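Local atomic coordinates of SMI1/KNR4 family protein (Pseudomonas syringae pv. tomato, PDB entry 2PAG), a protein that is of unknown function but binds calcium and belongs to the SMI1/KNR4 (SUKH) family. Residues D25-I30 / V60-P65; L47-V52 / S123-A128; G55-V60 / R129-E134; L87-I90 / D96-C99. All coordinates share one frame; numbering follows the deposited sequence.

In the fold
In this SUKH domain contacts 1 to 3 join parts distant along the chain; contact 4 is a local hairpin. Contact 1 sets helix 24-34 against the loop after helix 40-49, and contact 3 joins an earlier part of that loop to the end of helix 124-132; they share Val-60, with centres about 20 Å apart on opposite sides of the chain's centre. Contacts 2 and 3 both use helix 124-132, with centres about 9 Å apart. Contact 4, opening the four-stranded antiparallel sheet, is nested inside the loops closed by contacts 2 and 3. Val-60 lies against Ile-90 of contact 4, so the same loop connects the helical part with the sheet, beside which calcium is bound.

Contact 1. Residues D25-I30 / V60-P65; sequences DQLVEI and VTVTDP
The hydroxyl of Thr-63 faces away from Gln-26 and is taken up by a hydrogen bond to the carbonyl oxygen of Glu-20, so the methyl is what Thr-63 offers across the contact: its CG2 lies 4.1 Å from NE2 of Gln-26. In this SUKH-family domain the meeting is between helix 24-34 and the irregular loop that leads from helix 40-49 to helix 71-81. No hydrogen bond spans the two segments, and the join is made by apolar packing.

Val-62 does most of the work, its CB directed toward the helix. The closest approach is between CG1 of Ile-30 and CB of Val-62, at 3.7 Å. Ile-30 carries CG1 beside its backbone N (chi1 -63°), and the chain then lies obliquely across the valine, with CD1 of Ile-30 4.0 Å from CB of Val-62. One turn earlier in the helix, Leu-27 reaches the second branch of the valine, CD1 of Leu-27 standing 4.2 Å from CG2 of Val-62. The two helix residues therefore divide the valine between them, Ile-30 at CB and CG1, Leu-27 at CG2.

Gln-26 lies at the more open margin, its backbone N hydrogen-bonded to OD1 of Asp-23. Pro-22 fills in beside Leu-27, Val-62 and Thr-63, while Leu-71 and Pro-72 of helix 71-81 pack on Ile-30. Within helix 24-34 the backbone N of Ile-30 is bonded to O of Gln-26 at 3.2 Å, and CD1 of Ile-30 comes to 4.1 Å from the carbonyl oxygen of Val-62.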
loop_
_atom_site.group_PDB
_atom_site.type_symbol
_atom_site.label_atom_id
_atom_site.label_comp_id
_atom_site.label_asym_id
_atom_site.label_seq_id
_atom_site.Cartn_x
_atom_site.Cartn_y
_atom_site.Cartn_z
ATOM N N ASP A 25 3.267 4.026 -16.246
ATOM C CA ASP A 25 3.149 2.831 -17.081
ATOM C C ASP A 25 3.239 1.556 -16.251
ATOM O O ASP A 25 2.527 0.583 -16.512
ATOM C CB ASP A 25 4.238 2.806 -18.157
ATOM C CG ASP A 25 4.077 3.913 -19.177
ATOM O OD1 ASP A 25 3.013 3.975 -19.828
ATOM O OD2 ASP A 25 5.020 4.721 -19.328
ATOM N N GLN A 26 4.121 1.557 -15.256
ATOM C CA GLN A 26 4.278 0.391 -14.398
ATOM C C GLN A 26 3.001 0.146 -13.605
ATOM O O GLN A 26 2.601 -1.001 -13.410
ATOM C CB GLN A 26 5.481 0.571 -13.462
ATOM C CG GLN A 26 6.822 0.334 -14.154
ATOM C CD GLN A 26 8.022 0.659 -13.281
ATOM O OE1 GLN A 26 8.226 1.808 -12.886
ATOM N NE2 GLN A 26 8.832 -0.354 -12.980
ATOM N N LEU A 27 2.352 1.215 -13.149
ATOM C CA LEU A 27 1.111 1.045 -12.401
ATOM C C LEU A 27 0.013 0.494 -13.303
ATOM O O LEU A 27 -0.787 -0.338 -12.876
ATOM C CB LEU A 27 0.665 2.360 -11.766
ATOM C CG LEU A 27 1.357 2.666 -10.433
ATOM C CD1 LEU A 27 2.838 2.888 -10.648
ATOM C CD2 LEU A 27 0.725 3.891 -9.807
ATOM N N VAL A 28 -0.033 0.954 -14.550
ATOM C CA VAL A 28 -1.042 0.446 -15.472
ATOM C C VAL A 28 -0.837 -1.059 -15.640
ATOM O O VAL A 28 -1.804 -1.820 -15.649
ATOM C CB VAL A 28 -0.971 1.143 -16.853
ATOM C CG1 VAL A 28 -1.849 0.406 -17.861
ATOM C CG2 VAL A 28 -1.443 2.584 -16.725
ATOM N N GLU A 29 0.418 -1.493 -15.755
ATOM C CA GLU A 29 0.712 -2.922 -15.906
ATOM C C GLU A 29 0.159 -3.731 -14.735
ATOM O O GLU A 29 -0.436 -4.795 -14.928
ATOM C CB GLU A 29 2.221 -3.176 -15.996
ATOM C CG GLU A 29 2.887 -2.684 -17.268
ATOM C CD GLU A 29 4.312 -3.202 -17.405
ATOM O OE1 GLU A 29 5.117 -2.999 -16.469
ATOM O OE2 GLU A 29 4.628 -3.811 -18.450
ATOM N N ILE A 30 0.365 -3.231 -13.521
ATOM C CA ILE A 30 -0.126 -3.915 -12.329
ATOM C C ILE A 30 -1.655 -3.988 -12.337
ATOM O O ILE A 30 -2.236 -5.033 -12.038
ATOM C CB ILE A 30 0.325 -3.191 -11.045
ATOM C CG1 ILE A 30 1.850 -3.213 -10.942
ATOM C CG2 ILE A 30 -0.319 -3.838 -9.823
ATOM C CD1 ILE A 30 2.450 -4.601 -10.782
ATOM N N VAL A 60 2.778 -2.011 0.411
ATOM C CA VAL A 60 2.940 -2.659 -0.877
ATOM C C VAL A 60 3.753 -1.844 -1.874
ATOM O O VAL A 60 3.825 -0.603 -1.806
ATOM C CB VAL A 60 1.575 -3.006 -1.512
ATOM C CG1 VAL A 60 0.811 -3.974 -0.613
ATOM C CG2 VAL A 60 0.765 -1.742 -1.757
ATOM N N THR A 61 4.385 -2.572 -2.788
ATOM C CA THR A 61 5.220 -1.997 -3.832
ATOM C C THR A 61 4.874 -2.658 -5.165
ATOM O O THR A 61 4.177 -3.670 -5.202
ATOM C CB THR A 61 6.711 -2.233 -3.530
ATOM O OG1 THR A 61 6.959 -3.642 -3.381
ATOM C CG2 THR A 61 7.109 -1.509 -2.253
ATOM N N VAL A 62 5.365 -2.091 -6.261
ATOM C CA VAL A 62 5.070 -2.664 -7.566
ATOM C C VAL A 62 6.266 -2.766 -8.505
ATOM O O VAL A 62 6.105 -3.165 -9.658
ATOM C CB VAL A 62 3.980 -1.843 -8.298
ATOM C CG1 VAL A 62 2.711 -1.784 -7.459
ATOM C CG2 VAL A 62 4.493 -0.438 -8.591
ATOM N N THR A 63 7.460 -2.440 -8.014
ATOM C CA THR A 63 8.658 -2.441 -8.857
ATOM C C THR A 63 9.593 -3.644 -8.756
ATOM O O THR A 63 10.499 -3.796 -9.581
ATOM C CB THR A 63 9.495 -1.170 -8.608
ATOM O OG1 THR A 63 9.921 -1.143 -7.239
ATOM C CG2 THR A 63 8.669 0.086 -8.906
ATOM N N ASP A 64 9.397 -4.487 -7.750
ATOM C CA ASP A 64 10.241 -5.672 -7.589
ATOM C C ASP A 64 9.383 -6.928 -7.429
ATOM O O ASP A 64 8.925 -7.250 -6.336
ATOM C CB ASP A 64 11.164 -5.504 -6.373
ATOM C CG ASP A 64 11.987 -6.751 -6.080
ATOM O OD1 ASP A 64 12.032 -7.654 -6.940
ATOM O OD2 ASP A 64 12.596 -6.822 -4.986
ATOM N N PRO A 65 9.155 -7.660 -8.530
ATOM C CA PRO A 65 8.342 -8.879 -8.480
ATOM C C PRO A 65 8.821 -9.960 -7.508
ATOM O O PRO A 65 8.082 -10.901 -7.211
ATOM C CB PRO A 65 8.339 -9.355 -9.937
ATOM C CG PRO A 65 9.621 -8.786 -10.491
ATOM C CD PRO A 65 9.648 -7.408 -9.895
#

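Contact 2. Residues L47-V52 / S123-A128; sequences LTVSDV and SVWHWA
Trp-125 brings CH2, the far corner of its indole, up to both Thr-48 and Val-49, and nearly all of the contact is made there. OG1 of Thr-48 comes in at the ring edge, in the plane of the indole, 3.3 Å from CH2 of Trp-125. That hydroxyl is already hydrogen-bonded to O of Glu-44, one turn back in its own helix; Thr-48 holds OG1 between its backbone N and carbonyl carbon (chi1 64°), which serves both this bond and the indole edge. Val-49 closes on the same corner of the ring: its CG2 lies 3.8 Å from CH2 of Trp-125, at a slant that is neither over the face nor at the edge. The indole NE1 is bonded to OE1 of Glu-44, which should help set the rotation of the ring, and Ile-5 of helix 2-11 packs on Thr-48, Val-49 and Trp-125.

In the fold this is where helix 40-49 faces the start of helix 124-132. Trp-125 makes the contact with Thr-48 and Val-49, while Val-124 packs on Phe-42 and Phe-45 of the same helix. The backbones stay well apart, the nearest CA atoms, those of Val-49 and Ala-128, being 9.7 Å from each other.

Ser-123 and His-126, on the partly exposed side, take no part in this packing and pair with each other, OG of Ser-123 lying 2.7 Å from ND1 of His-126 in the plane of the imidazole. Ser-123 occupies the N-cap position, where the same OG accepts a weak bond of 3.2 Å from N of Trp-125.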
loop_
_atom_site.group_PDB
_atom_site.type_symbol
_atom_site.label_atom_id
_atom_site.label_comp_id
_atom_site.label_asym_id
_atom_site.label_seq_id
_atom_site.Cartn_x
_atom_site.Cartn_y
_atom_site.Cartn_z
ATOM N N LEU A 47 2.931 6.227 -6.600
ATOM C CA LEU A 47 3.797 7.013 -7.478
ATOM C C LEU A 47 4.685 8.023 -6.767
ATOM O O LEU A 47 5.619 8.554 -7.372
ATOM C CB LEU A 47 2.946 7.745 -8.521
ATOM C CG LEU A 47 2.221 6.875 -9.548
ATOM C CD1 LEU A 47 1.120 7.675 -10.232
ATOM C CD2 LEU A 47 3.227 6.342 -10.565
ATOM N N THR A 48 4.415 8.279 -5.490
ATOM C CA THR A 48 5.182 9.273 -4.747
ATOM C C THR A 48 5.986 8.810 -3.538
ATOM O O THR A 48 7.000 9.425 -3.204
ATOM C CB THR A 48 4.262 10.410 -4.273
ATOM O OG1 THR A 48 3.287 9.896 -3.355
ATOM C CG2 THR A 48 3.545 11.012 -5.446
ATOM N N VAL A 49 5.550 7.746 -2.870
ATOM C CA VAL A 49 6.269 7.294 -1.683
ATOM C C VAL A 49 6.500 5.790 -1.525
ATOM O O VAL A 49 6.988 5.358 -0.482
ATOM C CB VAL A 49 5.576 7.816 -0.395
ATOM C CG1 VAL A 49 5.541 9.336 -0.404
ATOM C CG2 VAL A 49 4.160 7.278 -0.287
ATOM N N SER A 50 6.186 4.990 -2.547
ATOM C CA SER A 50 6.370 3.545 -2.405
ATOM C C SER A 50 7.829 3.084 -2.411
ATOM O O SER A 50 8.102 1.880 -2.349
ATOM C CB SER A 50 5.545 2.762 -3.447
ATOM O OG SER A 50 5.994 2.933 -4.780
ATOM N N ASP A 51 8.764 4.030 -2.486
ATOM C CA ASP A 51 10.183 3.680 -2.431
ATOM C C ASP A 51 10.702 3.972 -1.023
ATOM O O ASP A 51 11.892 3.818 -0.734
ATOM C CB ASP A 51 10.983 4.480 -3.467
ATOM C CG ASP A 51 10.939 5.977 -3.220
ATOM O OD1 ASP A 51 9.908 6.471 -2.724
ATOM O OD2 ASP A 51 11.937 6.667 -3.543
ATOM N N VAL A 52 9.794 4.374 -0.142
ATOM C CA VAL A 52 10.144 4.706 1.232
ATOM C C VAL A 52 10.165 3.525 2.204
ATOM O O VAL A 52 9.306 2.625 2.165
ATOM C CB VAL A 52 9.190 5.802 1.791
ATOM C CG1 VAL A 52 9.452 6.032 3.270
ATOM C CG2 VAL A 52 9.388 7.098 1.013
ATOM N N SER A 123 -8.545 8.247 3.889
ATOM C CA SER A 123 -7.747 8.124 2.673
ATOM C C SER A 123 -6.425 7.444 2.979
ATOM O O SER A 123 -6.042 7.285 4.148
ATOM C CB SER A 123 -7.451 9.503 2.077
ATOM O OG SER A 123 -6.415 10.149 2.808
ATOM N N VAL A 124 -5.725 7.051 1.917
ATOM C CA VAL A 124 -4.430 6.407 2.062
ATOM C C VAL A 124 -3.450 7.369 2.727
ATOM O O VAL A 124 -2.527 6.947 3.425
ATOM C CB VAL A 124 -3.879 5.972 0.690
ATOM C CG1 VAL A 124 -2.408 5.655 0.793
ATOM C CG2 VAL A 124 -4.658 4.765 0.185
ATOM N N TRP A 125 -3.649 8.668 2.513
ATOM C CA TRP A 125 -2.763 9.645 3.129
ATOM C C TRP A 125 -3.035 9.767 4.634
ATOM O O TRP A 125 -2.113 10.022 5.413
ATOM C CB TRP A 125 -2.885 10.991 2.411
ATOM C CG TRP A 125 -2.268 10.939 1.032
ATOM C CD1 TRP A 125 -2.888 11.189 -0.159
ATOM C CD2 TRP A 125 -0.913 10.586 0.710
ATOM N NE1 TRP A 125 -2.007 11.013 -1.202
ATOM C CE2 TRP A 125 -0.787 10.641 -0.695
ATOM C CE3 TRP A 125 0.205 10.229 1.474
ATOM C CZ2 TRP A 125 0.415 10.353 -1.354
ATOM C CZ3 TRP A 125 1.402 9.940 0.820
ATOM C CH2 TRP A 125 1.494 10.005 -0.582
ATOM N N HIS A 126 -4.286 9.578 5.051
ATOM C CA HIS A 126 -4.604 9.613 6.481
ATOM C C HIS A 126 -3.919 8.411 7.113
ATOM O O HIS A 126 -3.362 8.489 8.210
ATOM C CB HIS A 126 -6.109 9.493 6.726
ATOM C CG HIS A 126 -6.870 10.750 6.463
ATOM N ND1 HIS A 126 -7.192 11.175 5.192
ATOM C CD2 HIS A 126 -7.370 11.680 7.311
ATOM C CE1 HIS A 126 -7.861 12.311 5.268
ATOM N NE2 HIS A 126 -7.983 12.639 6.543
ATOM N N TRP A 127 -3.975 7.288 6.408
ATOM C CA TRP A 127 -3.349 6.067 6.888
ATOM C C TRP A 127 -1.829 6.241 6.970
ATOM O O TRP A 127 -1.200 5.820 7.939
ATOM C CB TRP A 127 -3.678 4.904 5.953
ATOM C CG TRP A 127 -3.023 3.628 6.368
ATOM C CD1 TRP A 127 -3.457 2.751 7.323
ATOM C CD2 TRP A 127 -1.755 3.136 5.919
ATOM N NE1 TRP A 127 -2.531 1.747 7.502
ATOM C CE2 TRP A 127 -1.479 1.959 6.650
ATOM C CE3 TRP A 127 -0.822 3.578 4.971
ATOM C CZ2 TRP A 127 -0.305 1.219 6.462
ATOM C CZ3 TRP A 127 0.343 2.845 4.787
ATOM C CH2 TRP A 127 0.590 1.676 5.531
ATOM N N ALA A 128 -1.242 6.862 5.951
ATOM C CA ALA A 128 0.201 7.069 5.933
ATOM C C ALA A 128 0.645 7.964 7.085
ATOM O O ALA A 128 1.667 7.709 7.729
ATOM C CB ALA A 128 0.618 7.681 4.606
#

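Contact 3. Residues G55-V60 / R129-E134; sequences GSLEPV and RDVWLE
The loop through Leu-57 runs past the last turn of helix 124-132, which widens to a pi-type turn at 129-132, and the CA atoms of Leu-57 and Trp-132 come within 6.4 Å. Pro-59 stands its ring upright on one face of the Trp-132 indole, the CG-CD edge leading, in a CH-pi contact: CG of Pro-59 sits 3.5 Å from the centroid of the six-membered ring and only 6° off its normal. CD of Pro-59 is as close, 3.5 Å from CZ2 of Trp-132.

In Trp-132, CG anti to the backbone N (chi1 -168°) swings the indole to where Pro-59 can cover its six-membered ring. This packing joins the C-terminal helix of the SUKH domain to the connection between helix 40-49 and helix 71-81.

NE1 of Trp-132 is offered two carbonyls. Its bond to O of Leu-57 is long and bent, 3.3 Å with an N-H...O angle of 120°, and counts as weak; the main partner is O of Tyr-54. Leu-57 itself points at the helix and meets Val-131; the two side chains cross obliquely, CD1 of Leu-57 lying 3.8 Å from CG1 of Val-131. Cys-91 and Asp-93 of strand 88-93 also touch the leucine.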
loop_
_atom_site.group_PDB
_atom_site.type_symbol
_atom_site.label_atom_id
_atom_site.label_comp_id
_atom_site.label_asym_id
_atom_site.label_seq_id
_atom_site.Cartn_x
_atom_site.Cartn_y
_atom_site.Cartn_z
ATOM N N GLY A 55 9.748 2.845 9.847
ATOM C CA GLY A 55 9.045 2.194 10.937
ATOM C C GLY A 55 8.957 0.684 10.933
ATOM O O GLY A 55 9.869 -0.006 10.474
ATOM N N SER A 56 7.839 0.179 11.452
ATOM C CA SER A 56 7.604 -1.258 11.560
ATOM C C SER A 56 6.613 -1.814 10.543
ATOM O O SER A 56 6.146 -2.944 10.690
ATOM C CB SER A 56 7.103 -1.600 12.968
ATOM O OG SER A 56 5.854 -0.977 13.230
ATOM N N LEU A 57 6.277 -1.020 9.533
ATOM C CA LEU A 57 5.348 -1.457 8.493
ATOM C C LEU A 57 5.990 -1.301 7.123
ATOM O O LEU A 57 6.704 -0.335 6.870
ATOM C CB LEU A 57 4.052 -0.642 8.547
ATOM C CG LEU A 57 3.135 -0.899 9.749
ATOM C CD1 LEU A 57 2.013 0.112 9.768
ATOM C CD2 LEU A 57 2.576 -2.305 9.681
ATOM N N GLU A 58 5.744 -2.272 6.249
ATOM C CA GLU A 58 6.278 -2.239 4.896
ATOM C C GLU A 58 5.104 -2.297 3.926
ATOM O O GLU A 58 4.602 -3.373 3.593
ATOM C CB GLU A 58 7.196 -3.431 4.649
ATOM C CG GLU A 58 8.459 -3.438 5.471
ATOM C CD GLU A 58 9.302 -4.660 5.175
ATOM O OE1 GLU A 58 8.935 -5.756 5.639
ATOM O OE2 GLU A 58 10.317 -4.527 4.459
ATOM N N PRO A 59 4.643 -1.131 3.460
ATOM C CA PRO A 59 3.517 -1.112 2.530
ATOM C C PRO A 59 3.825 -1.787 1.193
ATOM O O PRO A 59 4.978 -2.095 0.874
ATOM C CB PRO A 59 3.224 0.382 2.373
ATOM C CG PRO A 59 3.783 0.987 3.631
ATOM C CD PRO A 59 5.066 0.236 3.793
ATOM N N VAL A 60 2.778 -2.011 0.411
ATOM C CA VAL A 60 2.940 -2.659 -0.877
ATOM C C VAL A 60 3.753 -1.844 -1.874
ATOM O O VAL A 60 3.825 -0.603 -1.806
ATOM C CB VAL A 60 1.575 -3.006 -1.512
ATOM C CG1 VAL A 60 0.811 -3.974 -0.613
ATOM C CG2 VAL A 60 0.765 -1.742 -1.757
ATOM N N ARG A 129 -0.136 9.007 7.342
ATOM C CA ARG A 129 0.174 9.966 8.392
ATOM C C ARG A 129 -0.120 9.455 9.791
ATOM O O ARG A 129 0.702 9.599 10.696
ATOM C CB ARG A 129 -0.621 11.253 8.169
ATOM C CG ARG A 129 -0.326 12.350 9.182
ATOM C CD ARG A 129 -1.323 13.480 9.056
ATOM N NE ARG A 129 -2.652 13.071 9.492
ATOM C CZ ARG A 129 -3.771 13.710 9.168
ATOM N NH1 ARG A 129 -3.716 14.791 8.402
ATOM N NH2 ARG A 129 -4.941 13.268 9.608
ATOM N N ASP A 130 -1.287 8.843 9.960
ATOM C CA ASP A 130 -1.708 8.378 11.271
ATOM C C ASP A 130 -1.334 6.952 11.663
ATOM O O ASP A 130 -1.421 6.590 12.837
ATOM C CB ASP A 130 -3.215 8.604 11.417
ATOM C CG ASP A 130 -3.612 10.052 11.134
ATOM O OD1 ASP A 130 -2.790 10.959 11.403
ATOM O OD2 ASP A 130 -4.742 10.292 10.654
ATOM N N VAL A 131 -0.914 6.143 10.697
ATOM C CA VAL A 131 -0.524 4.772 11.002
ATOM C C VAL A 131 0.932 4.477 10.652
ATOM O O VAL A 131 1.725 4.112 11.518
ATOM C CB VAL A 131 -1.430 3.750 10.277
ATOM C CG1 VAL A 131 -0.956 2.328 10.581
ATOM C CG2 VAL A 131 -2.877 3.931 10.722
ATOM N N TRP A 132 1.294 4.642 9.386
ATOM C CA TRP A 132 2.663 4.356 8.970
ATOM C C TRP A 132 3.694 5.246 9.676
ATOM O O TRP A 132 4.640 4.742 10.283
ATOM C CB TRP A 132 2.782 4.491 7.443
ATOM C CG TRP A 132 4.073 3.945 6.876
ATOM C CD1 TRP A 132 5.005 3.181 7.527
ATOM C CD2 TRP A 132 4.555 4.104 5.535
ATOM N NE1 TRP A 132 6.034 2.858 6.673
ATOM C CE2 TRP A 132 5.785 3.412 5.444
ATOM C CE3 TRP A 132 4.065 4.766 4.401
ATOM C CZ2 TRP A 132 6.532 3.362 4.261
ATOM C CZ3 TRP A 132 4.806 4.717 3.228
ATOM C CH2 TRP A 132 6.025 4.020 3.166
ATOM N N LEU A 133 3.487 6.560 9.628
ATOM C CA LEU A 133 4.413 7.503 10.256
ATOM C C LEU A 133 4.375 7.454 11.780
ATOM O O LEU A 133 5.211 8.068 12.448
ATOM C CB LEU A 133 4.119 8.925 9.777
ATOM C CG LEU A 133 4.688 9.253 8.395
ATOM C CD1 LEU A 133 4.100 10.564 7.878
ATOM C CD2 LEU A 133 6.203 9.342 8.487
ATOM N N GLU A 134 3.406 6.729 12.327
ATOM C CA GLU A 134 3.288 6.593 13.776
ATOM C C GLU A 134 3.817 5.242 14.250
ATOM O O GLU A 134 3.728 4.914 15.432
ATOM C CB GLU A 134 1.833 6.751 14.215
ATOM C CG GLU A 134 1.310 8.174 14.162
ATOM C CD GLU A 134 2.133 9.128 15.014
ATOM O OE1 GLU A 134 2.442 8.782 16.173
ATOM O OE2 GLU A 134 2.466 10.226 14.526
#

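Contact 4. Residues L87-I90 / D96-C99; sequences LIPI and DYYC
Cys-99 faces Pro-89 across the antiparallel hairpin of strands 88-93 and 96-100, in a non-hydrogen-bonded pair whose CA atoms are only 3.9 Å apart. Starting at its CB, the cysteine first meets Leu-87, whose CB lies 3.7 Å from CB of Cys-99; O of Ile-88 is about as near. Rotation about the CA-CB bond (chi1 -51°) then sets SG beside the backbone N; SG lies over the Pro-89 ring, 4.0 Å from CA and 4.1 Å from CG of Pro-89. Further along the same face, CB of Pro-89 approaches CD1 of the Tyr-97 ring obliquely, and helix 71-81 packs on Pro-89 and Tyr-97 through Ala-78.

Ile-90, where the chain turns a corner, gives the one conventional hydrogen bond between the segments: its N meets O of Tyr-98 at 2.7 Å, nearly straight at 171°. CG2 of Ile-90 presses on the same carbonyl, 3.3 Å from O of Tyr-98.

On the calcium side, Leu-87 touches Glu-101, one of the metal's ligands. A proline has no N-H to give, but a non-hydrogen-bonded site calls for none toward its partner; CA-H...O contacts, from Cys-99 CA to Ile-88 O and from Pro-89 CA to Tyr-98 O, supplement the single N-H bond, and the rest of the cohesion is apolar.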
loop_
_atom_site.group_PDB
_atom_site.type_symbol
_atom_site.label_atom_id
_atom_site.label_comp_id
_atom_site.label_asym_id
_atom_site.label_seq_id
_atom_site.Cartn_x
_atom_site.Cartn_y
_atom_site.Cartn_z
ATOM N N LEU A 87 -11.387 -5.263 -2.314
ATOM C CA LEU A 87 -10.457 -4.478 -1.505
ATOM C C LEU A 87 -9.026 -4.762 -1.940
ATOM O O LEU A 87 -8.636 -5.924 -2.085
ATOM C CB LEU A 87 -10.615 -4.839 -0.021
ATOM C CG LEU A 87 -11.995 -4.647 0.612
ATOM C CD1 LEU A 87 -11.920 -4.975 2.108
ATOM C CD2 LEU A 87 -12.463 -3.204 0.398
ATOM N N ILE A 88 -8.243 -3.704 -2.145
ATOM C CA ILE A 88 -6.847 -3.861 -2.552
ATOM C C ILE A 88 -5.923 -3.566 -1.378
ATOM O O ILE A 88 -5.907 -2.451 -0.856
ATOM C CB ILE A 88 -6.465 -2.901 -3.694
ATOM C CG1 ILE A 88 -7.403 -3.091 -4.883
ATOM C CG2 ILE A 88 -5.019 -3.157 -4.117
ATOM C CD1 ILE A 88 -7.216 -2.049 -5.973
ATOM N N PRO A 89 -5.122 -4.554 -0.958
ATOM C CA PRO A 89 -4.217 -4.315 0.170
ATOM C C PRO A 89 -3.220 -3.194 -0.058
ATOM O O PRO A 89 -2.673 -3.051 -1.149
ATOM C CB PRO A 89 -3.507 -5.654 0.338
ATOM C CG PRO A 89 -4.528 -6.633 -0.129
ATOM C CD PRO A 89 -5.099 -5.972 -1.359
ATOM N N ILE A 90 -2.999 -2.384 0.973
ATOM C CA ILE A 90 -2.004 -1.334 0.883
ATOM C C ILE A 90 -0.874 -1.719 1.836
ATOM O O ILE A 90 0.268 -1.322 1.644
ATOM C CB ILE A 90 -2.573 0.080 1.234
ATOM C CG1 ILE A 90 -1.433 1.099 1.185
ATOM C CG2 ILE A 90 -3.223 0.092 2.630
ATOM C CD1 ILE A 90 -1.884 2.548 1.277
ATOM N N ASP A 96 -3.051 -9.701 9.290
ATOM C CA ASP A 96 -4.083 -8.715 8.993
ATOM C C ASP A 96 -3.645 -7.874 7.808
ATOM O O ASP A 96 -2.472 -7.868 7.441
ATOM C CB ASP A 96 -4.346 -7.806 10.193
ATOM C CG ASP A 96 -4.955 -8.544 11.371
ATOM O OD1 ASP A 96 -5.546 -9.631 11.172
ATOM O OD2 ASP A 96 -4.852 -8.018 12.498
ATOM N N TYR A 97 -4.588 -7.149 7.217
ATOM C CA TYR A 97 -4.276 -6.323 6.053
ATOM C C TYR A 97 -5.001 -4.994 6.024
ATOM O O TYR A 97 -6.214 -4.938 6.204
ATOM C CB TYR A 97 -4.664 -7.047 4.760
ATOM C CG TYR A 97 -3.822 -8.239 4.406
ATOM C CD1 TYR A 97 -2.670 -8.099 3.638
ATOM C CD2 TYR A 97 -4.181 -9.514 4.837
ATOM C CE1 TYR A 97 -1.893 -9.196 3.302
ATOM C CE2 TYR A 97 -3.410 -10.620 4.510
ATOM C CZ TYR A 97 -2.268 -10.454 3.743
ATOM O OH TYR A 97 -1.497 -11.539 3.413
ATOM N N TYR A 98 -4.252 -3.923 5.791
ATOM C CA TYR A 98 -4.873 -2.614 5.627
ATOM C C TYR A 98 -5.192 -2.665 4.133
ATOM O O TYR A 98 -4.312 -2.940 3.316
ATOM C CB TYR A 98 -3.873 -1.499 5.947
ATOM C CG TYR A 98 -3.570 -1.370 7.424
ATOM C CD1 TYR A 98 -4.459 -0.726 8.283
ATOM C CD2 TYR A 98 -2.392 -1.887 7.962
ATOM C CE1 TYR A 98 -4.185 -0.592 9.648
ATOM C CE2 TYR A 98 -2.107 -1.758 9.331
ATOM C CZ TYR A 98 -3.008 -1.108 10.160
ATOM O OH TYR A 98 -2.721 -0.961 11.498
ATOM N N CYS A 99 -6.458 -2.455 3.784
ATOM C CA CYS A 99 -6.893 -2.522 2.389
ATOM C C CYS A 99 -7.657 -1.283 1.987
ATOM O O CYS A 99 -8.253 -0.610 2.829
ATOM C CB CYS A 99 -7.795 -3.734 2.172
ATOM S SG CYS A 99 -7.126 -5.295 2.773
#